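PDB 1T3Q: quinoline 2-oxidoreductase large subunit, which carries the molybdenum and its pterin cytosine dinucleotide cofactor in quinoline 2-oxidoreductase, a molybdenum hydroxylase that probably hydroxylates quinoline next to its ring nitrogen. Local coordinates for residues B[503-507]-B[508-512]; B[20-23]-B[24-28]; B[226-229]-B[230-234]. All coordinates share one frame; numbering follows the deposited sequence.

Contact 1. Residues B[503-507]-B[508-512]. With MCN (pterin cytosine dinucleotide), chain N.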
loop_
_atom_site.group_PDB
_atom_site.type_symbol
_atom_site.label_atom_id
_atom_site.label_comp_id
_atom_site.label_asym_id
_atom_site.label_seq_id
_atom_site.Cartn_x
_atom_site.Cartn_y
_atom_site.Cartn_z
ATOM N N LEU B 503 8.647 10.798 13.981
ATOM C CA LEU B 503 7.562 11.532 14.628
ATOM C C LEU B 503 6.251 11.182 13.918
ATOM O O LEU B 503 6.204 11.116 12.690
ATOM C CB LEU B 503 7.818 13.040 14.512
ATOM C CG LEU B 503 8.439 13.834 15.670
ATOM C CD1 LEU B 503 9.257 12.947 16.574
ATOM C CD2 LEU B 503 9.285 14.965 15.099
ATOM N N ALA B 504 5.195 10.951 14.689
ATOM C CA ALA B 504 3.894 10.628 14.117
ATOM C C ALA B 504 2.940 11.761 14.467
ATOM O O ALA B 504 2.886 12.209 15.609
ATOM C CB ALA B 504 3.382 9.308 14.679
ATOM N N SER B 505 2.190 12.227 13.478
ATOM C CA SER B 505 1.260 13.334 13.681
ATOM C C SER B 505 -0.173 12.893 13.949
ATOM O O SER B 505 -0.629 11.880 13.427
ATOM C CB SER B 505 1.276 14.249 12.446
ATOM O OG SER B 505 0.389 15.344 12.599
ATOM N N SER B 506 -0.872 13.656 14.783
ATOM C CA SER B 506 -2.271 13.387 15.081
ATOM C C SER B 506 -3.022 14.714 14.989
ATOM O O SER B 506 -3.982 14.960 15.720
ATOM C CB SER B 506 -2.443 12.743 16.471
ATOM O OG SER B 506 -1.783 13.469 17.491
ATOM N N GLY B 507 -2.552 15.565 14.076
ATOM C CA GLY B 507 -3.175 16.857 13.852
ATOM C C GLY B 507 -2.358 18.087 14.214
ATOM O O GLY B 507 -2.786 19.205 13.916
ATOM N N GLN B 508 -1.189 17.913 14.832
ATOM C CA GLN B 508 -0.405 19.083 15.227
ATOM C C GLN B 508 0.463 19.753 14.160
ATOM O O GLN B 508 1.299 20.589 14.482
ATOM C CB GLN B 508 0.429 18.801 16.495
ATOM C CG GLN B 508 1.491 17.725 16.391
ATOM C CD GLN B 508 0.926 16.332 16.563
ATOM O OE1 GLN B 508 0.124 15.875 15.754
ATOM N NE2 GLN B 508 1.344 15.648 17.624
ATOM N N GLY B 509 0.268 19.382 12.896
ATOM C CA GLY B 509 0.985 20.025 11.801
ATOM C C GLY B 509 2.422 19.707 11.417
ATOM O O GLY B 509 3.035 20.491 10.687
ATOM N N HIS B 510 2.960 18.579 11.874
ATOM C CA HIS B 510 4.342 18.189 11.554
ATOM C C HIS B 510 4.670 18.192 10.066
ATOM O O HIS B 510 5.756 18.584 9.655
ATOM C CB HIS B 510 4.627 16.779 12.078
ATOM C CG HIS B 510 4.520 16.649 13.561
ATOM N ND1 HIS B 510 4.493 15.427 14.198
ATOM C CD2 HIS B 510 4.456 17.583 14.536
ATOM C CE1 HIS B 510 4.421 15.615 15.503
ATOM N NE2 HIS B 510 4.399 16.915 15.735
ATOM N N GLU B 511 3.729 17.709 9.267
ATOM C CA GLU B 511 3.903 17.620 7.832
ATOM C C GLU B 511 4.262 18.981 7.237
ATOM O O GLU B 511 4.932 19.068 6.207
ATOM C CB GLU B 511 2.614 17.065 7.222
ATOM C CG GLU B 511 2.628 16.853 5.735
ATOM C CD GLU B 511 1.433 16.027 5.278
ATOM O OE1 GLU B 511 1.105 16.072 4.078
ATOM O OE2 GLU B 511 0.830 15.328 6.126
ATOM N N THR B 512 3.831 20.042 7.903
ATOM C CA THR B 512 4.123 21.389 7.435
ATOM C C THR B 512 5.303 22.008 8.187
ATOM O O THR B 512 6.270 22.454 7.574
ATOM C CB THR B 512 2.877 22.301 7.586
ATOM O OG1 THR B 512 1.831 21.820 6.729
ATOM C CG2 THR B 512 3.209 23.739 7.216
HETATM N N1 MCN N . 5.076 24.395 17.094
HETATM C C2 MCN N . 5.647 25.492 16.371
HETATM N N3 MCN N . 6.657 26.138 17.067
HETATM C C4 MCN N . 7.122 25.825 18.339
HETATM C C5 MCN N . 6.491 24.698 19.037
HETATM C C6 MCN N . 5.485 23.993 18.420
HETATM O O2 MCN N . 5.234 25.802 15.275
HETATM N N4 MCN N . 8.097 26.507 18.901
HETATM C "C1'" MCN N . 3.952 23.608 16.321
HETATM C C2D MCN N . 4.525 22.288 15.630
HETATM O "O2'" MCN N . 3.814 22.036 14.366
HETATM C "C3'" MCN N . 4.329 21.228 16.692
HETATM C C4D MCN N . 3.021 21.586 17.356
HETATM O O4D MCN N . 2.898 23.085 17.179
HETATM O "O3'" MCN N . 4.274 19.899 16.064
HETATM C "C5'" MCN N . 2.838 21.068 18.811
HETATM O "O5'" MCN N . 3.990 21.479 19.504
HETATM P PA MCN N . 4.959 20.518 20.297
HETATM O O1A MCN N . 6.232 20.472 19.511
HETATM O O2A MCN N . 4.921 21.045 21.721
HETATM O O3A MCN N . 4.379 19.013 20.516
HETATM P PB MCN N . 4.250 17.777 19.507
HETATM O O1B MCN N . 5.099 16.677 20.056
HETATM O O2B MCN N . 4.495 18.201 18.089
HETATM O O3B MCN N . 2.697 17.384 19.602
HETATM C C10 MCN N . 2.219 16.583 20.653
HETATM C "C9'" MCN N . 1.479 17.507 21.564
HETATM C "C8'" MCN N . 0.893 16.591 22.663
HETATM S "S8'" MCN N . 2.101 15.732 23.663
HETATM C "C7'" MCN N . -0.402 16.417 22.937
HETATM S "S7'" MCN N . -1.058 15.338 24.199
HETATM C "C6'" MCN N . -1.444 17.157 22.032
HETATM C C7 MCN N . -0.850 18.410 21.446
HETATM O "O9'" MCN N . 0.366 18.134 20.769
HETATM N "N5'" MCN N . -1.971 16.098 21.075
HETATM C C4A MCN N . -2.629 16.781 19.976
HETATM N "N8'" MCN N . -1.799 19.028 20.459
HETATM C C4B MCN N . -2.615 18.156 19.680
HETATM N "N1'" MCN N . -3.272 18.782 18.591
HETATM C "C2'" MCN N . -3.969 17.942 17.789
HETATM N "N2'" MCN N . -4.625 18.492 16.744
HETATM N "N3'" MCN N . -4.016 16.576 17.982
HETATM C "C4'" MCN N . -3.361 15.867 19.056
HETATM O "O4'" MCN N . -3.452 14.668 19.155
HETATM O O HOH W 1 4.992 13.524 11.770
HETATM O O HOH W 2 1.010 12.771 17.590
HETATM O O HOH W 3 1.128 16.726 10.111
#
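Q508 folds its side chain back over the 503-507 loop and sets its amide between the S506 backbone and the cofactor. The turn belongs to the pterin cytosine dinucleotide pocket and leads from strand 497-501 into helix 510-522, with G509 at the N-cap. CG of Q508 sits between its backbone N and carbonyl carbon (chi1 63°), and the chain bends again at chi2. This turns the amide back toward S506. There OE1 accepts from S506 N at 2.6 Å, in the carbonyl plane and on a lone pair, in a nearly straight bond. On the other branch NE2 donates to O3B of the cofactor at 3.0 Å and to water 2. S506 N thus holds one end of the amide, and O3B and the water the other; water 2 also bonds A504 O and S506 OG. With an alanine here, S506 N and the cofactor O3B would probably lose these partners, and a gap would open beside the phosphate. G507 lies against the pterin, where a CB would clash with N2'. S506 OG meets the pterin O4' at 2.6 Å, and either atom could be the donor. Q508 O accepts from O2' of the cofactor ribose at 2.9 Å. The H510 ring stands beside S505, its ND1 3.8 Å from S505 CB. Water 1 lies at the ring edge and joins ND1 to L503 O, which is consistent with a fixed ring rotation. H510 NE2 donates to phosphate oxygen O2B, near the ring plane, at 2.7 Å with an N-H...O angle of 171°.

Contact 2. Residues B[20-23]-B[24-28]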
loop_
_atom_site.group_PDB
_atom_site.type_symbol
_atom_site.label_atom_id
_atom_site.label_comp_id
_atom_site.label_asym_id
_atom_site.label_seq_id
_atom_site.Cartn_x
_atom_site.Cartn_y
_atom_site.Cartn_z
ATOM N N ARG B 20 -1.102 25.012 6.007
ATOM C CA ARG B 20 -0.860 23.576 6.118
ATOM C C ARG B 20 -1.051 22.785 4.833
ATOM O O ARG B 20 -2.099 22.846 4.199
ATOM C CB ARG B 20 -1.737 22.982 7.226
ATOM C CG ARG B 20 -1.617 23.708 8.560
ATOM C CD ARG B 20 -2.007 22.793 9.710
ATOM N NE ARG B 20 -3.158 21.966 9.354
ATOM C CZ ARG B 20 -3.535 20.884 10.021
ATOM N NH1 ARG B 20 -4.591 20.189 9.614
ATOM N NH2 ARG B 20 -2.855 20.499 11.094
ATOM N N ARG B 21 -0.036 22.017 4.458
ATOM C CA ARG B 21 -0.136 21.220 3.249
ATOM C C ARG B 21 -1.100 20.043 3.409
ATOM O O ARG B 21 -1.648 19.551 2.424
ATOM C CB ARG B 21 1.253 20.730 2.816
ATOM C CG ARG B 21 2.076 20.080 3.906
ATOM C CD ARG B 21 3.509 19.832 3.434
ATOM N NE ARG B 21 4.203 21.073 3.075
ATOM C CZ ARG B 21 5.468 21.129 2.662
ATOM N NH1 ARG B 21 6.018 22.295 2.353
ATOM N NH2 ARG B 21 6.185 20.018 2.559
ATOM N N GLU B 22 -1.333 19.603 4.643
ATOM C CA GLU B 22 -2.244 18.480 4.847
ATOM C C GLU B 22 -3.722 18.853 4.743
ATOM O O GLU B 22 -4.571 17.987 4.525
ATOM C CB GLU B 22 -1.983 17.803 6.201
ATOM C CG GLU B 22 -2.055 18.716 7.408
ATOM C CD GLU B 22 -0.689 19.242 7.827
ATOM O OE1 GLU B 22 -0.031 19.921 7.011
ATOM O OE2 GLU B 22 -0.270 18.970 8.976
ATOM N N ASP B 23 -4.029 20.140 4.880
ATOM C CA ASP B 23 -5.413 20.607 4.834
ATOM C C ASP B 23 -6.202 20.234 3.592
ATOM O O ASP B 23 -7.389 19.935 3.685
ATOM C CB ASP B 23 -5.476 22.130 4.992
ATOM C CG ASP B 23 -5.229 22.589 6.415
ATOM O OD1 ASP B 23 -4.928 21.743 7.289
ATOM O OD2 ASP B 23 -5.333 23.809 6.660
ATOM N N THR B 24 -5.554 20.245 2.431
ATOM C CA THR B 24 -6.267 19.960 1.195
ATOM C C THR B 24 -6.895 18.573 1.144
ATOM O O THR B 24 -8.056 18.436 0.760
ATOM C CB THR B 24 -5.361 20.198 -0.030
ATOM O OG1 THR B 24 -4.867 21.544 0.019
ATOM C CG2 THR B 24 -6.148 20.022 -1.324
ATOM N N ARG B 25 -6.163 17.539 1.542
ATOM C CA ARG B 25 -6.768 16.217 1.513
ATOM C C ARG B 25 -7.784 16.065 2.645
ATOM O O ARG B 25 -8.783 15.361 2.503
ATOM C CB ARG B 25 -5.703 15.110 1.603
ATOM C CG ARG B 25 -4.999 14.959 2.943
ATOM C CD ARG B 25 -4.114 13.698 2.905
ATOM N NE ARG B 25 -3.321 13.499 4.120
ATOM C CZ ARG B 25 -2.242 14.208 4.442
ATOM N NH1 ARG B 25 -1.817 15.179 3.641
ATOM N NH2 ARG B 25 -1.576 13.933 5.561
ATOM N N LEU B 26 -7.537 16.742 3.761
ATOM C CA LEU B 26 -8.420 16.655 4.920
ATOM C C LEU B 26 -9.723 17.448 4.773
ATOM O O LEU B 26 -10.653 17.267 5.556
ATOM C CB LEU B 26 -7.674 17.103 6.184
ATOM C CG LEU B 26 -6.411 16.300 6.536
ATOM C CD1 LEU B 26 -5.740 16.916 7.761
ATOM C CD2 LEU B 26 -6.765 14.833 6.785
ATOM N N LEU B 27 -9.788 18.315 3.766
ATOM C CA LEU B 27 -10.986 19.125 3.522
ATOM C C LEU B 27 -11.813 18.560 2.372
ATOM O O LEU B 27 -12.939 19.005 2.125
ATOM C CB LEU B 27 -10.590 20.571 3.186
ATOM C CG LEU B 27 -10.186 21.501 4.327
ATOM C CD1 LEU B 27 -9.327 22.644 3.794
ATOM C CD2 LEU B 27 -11.438 22.025 5.008
ATOM N N THR B 28 -11.256 17.579 1.670
ATOM C CA THR B 28 -11.936 16.976 0.532
ATOM C C THR B 28 -12.347 15.529 0.754
ATOM O O THR B 28 -12.733 14.837 -0.190
ATOM C CB THR B 28 -11.048 17.032 -0.710
ATOM O OG1 THR B 28 -9.782 16.424 -0.412
ATOM C CG2 THR B 28 -10.831 18.486 -1.143
HETATM O O HOH W 4 -2.995 22.044 1.755
HETATM O O HOH W 5 -3.018 17.419 1.536
#
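A salt-bridge network of R20, E22 and D23 marks the start of the short helix 23-27, close behind the cofactor pocket. Along the first turn, L26 lies against the E22 carbonyl: its CG is 3.2 Å from E22 O, and its N makes a weak bond to the same oxygen. L27 N bonds D23 O, also weakly. R20 grips D23 side-on with two nitrogens, and both reach one oxygen. NE donates to D23 OD1 at 2.7 Å and NH1 donates to it at 2.8 Å. OD1 lies almost in the guanidinium plane. NE comes from the syn side, tilted out of the carboxylate plane, and NH1 nearly along the C-O axis. The R20 chain bends at chi3 (-40°), which turns this edge toward D23. E22 CG lies over the centre of one guanidinium face, 3.6 Å above its plane. The R20 NH2 to E22 OE2 link is long and a matter of charge alone, with no N-H pointing at the oxygen. L26 CD1 comes within 3.9 Å of R20 NH1, the two side chains crossing at about a right angle. NH1 also bonds Q106 O of the small subunit. R25 runs extended from CG to NE, with E22 O over one face of its guanidinium and NH1 3.5 Å from E22 CA. Its NH2 makes salt bridges with E511 and D250, while E22 OE1 bonds T512. Water 4 joins R20 O to T24 OG1, and water 5 joins R21 O to R25 N, tying loop to helix. With D23 at one edge and E22 nearby, the positive charge of R20 is probably well balanced at this boundary with the small subunit.

Contact 3. Residues B[226-229]-B[230-234]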
loop_
_atom_site.group_PDB
_atom_site.type_symbol
_atom_site.label_atom_id
_atom_site.label_comp_id
_atom_site.label_asym_id
_atom_site.label_seq_id
_atom_site.Cartn_x
_atom_site.Cartn_y
_atom_site.Cartn_z
ATOM N N PRO B 226 4.992 5.071 16.703
ATOM C CA PRO B 226 5.203 3.886 15.861
ATOM C C PRO B 226 6.422 2.998 16.141
ATOM O O PRO B 226 6.301 1.769 16.148
ATOM C CB PRO B 226 5.206 4.466 14.446
ATOM C CG PRO B 226 5.730 5.844 14.650
ATOM C CD PRO B 226 5.024 6.302 15.892
ATOM N N SER B 227 7.590 3.601 16.359
ATOM C CA SER B 227 8.796 2.814 16.630
ATOM C C SER B 227 8.638 2.023 17.926
ATOM O O SER B 227 9.103 0.884 18.032
ATOM C CB SER B 227 10.028 3.722 16.734
ATOM O OG SER B 227 10.296 4.368 15.502
ATOM N N PHE B 228 7.986 2.646 18.904
ATOM C CA PHE B 228 7.732 2.036 20.206
ATOM C C PHE B 228 6.826 0.815 20.043
ATOM O O PHE B 228 7.096 -0.252 20.594
ATOM C CB PHE B 228 7.073 3.074 21.117
ATOM C CG PHE B 228 6.404 2.498 22.331
ATOM C CD1 PHE B 228 7.153 2.009 23.399
ATOM C CD2 PHE B 228 5.017 2.472 22.419
ATOM C CE1 PHE B 228 6.523 1.504 24.541
ATOM C CE2 PHE B 228 4.378 1.969 23.557
ATOM C CZ PHE B 228 5.136 1.485 24.619
ATOM N N VAL B 229 5.750 0.976 19.279
ATOM C CA VAL B 229 4.819 -0.125 19.058
ATOM C C VAL B 229 5.511 -1.303 18.377
ATOM O O VAL B 229 5.331 -2.455 18.780
ATOM C CB VAL B 229 3.612 0.336 18.205
ATOM C CG1 VAL B 229 2.715 -0.852 17.865
ATOM C CG2 VAL B 229 2.818 1.382 18.971
ATOM N N ARG B 230 6.301 -1.015 17.348
ATOM C CA ARG B 230 7.015 -2.060 16.624
ATOM C C ARG B 230 7.897 -2.884 17.566
ATOM O O ARG B 230 7.851 -4.113 17.556
ATOM C CB ARG B 230 7.877 -1.443 15.518
ATOM C CG ARG B 230 8.799 -2.438 14.801
ATOM C CD ARG B 230 9.558 -1.746 13.694
ATOM N NE ARG B 230 10.535 -2.604 13.016
ATOM C CZ ARG B 230 11.856 -2.466 13.122
ATOM N NH1 ARG B 230 12.667 -3.282 12.461
ATOM N NH2 ARG B 230 12.367 -1.516 13.896
ATOM N N THR B 231 8.696 -2.199 18.376
ATOM C CA THR B 231 9.585 -2.877 19.315
ATOM C C THR B 231 8.818 -3.681 20.365
ATOM O O THR B 231 9.227 -4.792 20.716
ATOM C CB THR B 231 10.499 -1.867 20.038
ATOM O OG1 THR B 231 11.190 -1.068 19.070
ATOM C CG2 THR B 231 11.525 -2.599 20.898
ATOM N N MET B 232 7.710 -3.138 20.866
ATOM C CA MET B 232 6.935 -3.844 21.878
ATOM C C MET B 232 6.197 -5.056 21.318
ATOM O O MET B 232 6.050 -6.068 22.009
ATOM C CB MET B 232 5.945 -2.900 22.575
ATOM C CG MET B 232 6.609 -1.762 23.351
ATOM S SD MET B 232 7.926 -2.304 24.482
ATOM C CE MET B 232 9.318 -1.941 23.507
ATOM N N VAL B 233 5.724 -4.964 20.078
ATOM C CA VAL B 233 5.048 -6.107 19.477
ATOM C C VAL B 233 6.077 -7.229 19.342
ATOM O O VAL B 233 5.790 -8.396 19.629
ATOM C CB VAL B 233 4.487 -5.780 18.078
ATOM C CG1 VAL B 233 4.037 -7.063 17.381
ATOM C CG2 VAL B 233 3.310 -4.827 18.206
ATOM N N ALA B 234 7.282 -6.862 18.916
ATOM C CA ALA B 234 8.354 -7.835 18.743
ATOM C C ALA B 234 8.647 -8.556 20.058
ATOM O O ALA B 234 8.762 -9.780 20.091
ATOM C CB ALA B 234 9.613 -7.145 18.241
#
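S227 O takes two groups from T231, one turn on in helix 226-237. T231 N donates to it at 3.1 Å, nearly straight. T231 OG1 lies 3.0 Å from the same oxygen, but its one proton has another acceptor within reach, so that bond is not settled; OG1 also bonds Y540 and E241. The helix joins strands 216-221 and 244-247 in a beta-alpha-beta unit of the molybdopterin cofactor-binding region. OG1 is anti to the carbonyl carbon of T231 (chi1 -54°), and this points the hydroxyl back along the helix toward S227. The same i to i+4 spacing pairs R230 N with P226 O and M232 N with F228 O. V233 N meets V229 O at 2.9 Å. On the side facing strand 216-221 and helix 263-275, V229 CG1 packs against V233 CG2 at 4.0 Å, with L219 next to both. The R230 side chain is extended from CG to NE and projects from the helix. Its NE bonds I244 O, and its NH1 makes a salt bridge with D492 of the second subunit. On another side, M232 bends at chi2 and chi3 and lies across the F228 ring. Its SD is 4.9 Å from the ring centroid and oblique to it, a Met-aromatic contact. The CH-pi contact comes from M232 CG, which sits over one face of the ring, displaced toward the rim, and approaches F228 CE1 at 3.5 Å.

Overall arrangement
Contact 1 is the hub and touches both others. Its centre is about 12 Å from that of contact 2 and about 19 Å from that of contact 3. Contact 2 reaches it through a salt bridge, E511 OE2 to R25 NH2 at 2.8 Å, and a probable hydrogen bond, T512 OG1 to E22 OE1 at 2.7 Å. Contact 3 meets it by packing, with P226 CD 3.6 Å from A504 CB. Contacts 2 and 3 do not touch; their nearest atoms are about 14 Å apart. Contact 1 binds the cofactor directly. The R20 side chain is about 6 Å from that cofactor, and the P226 side chain about 11 Å.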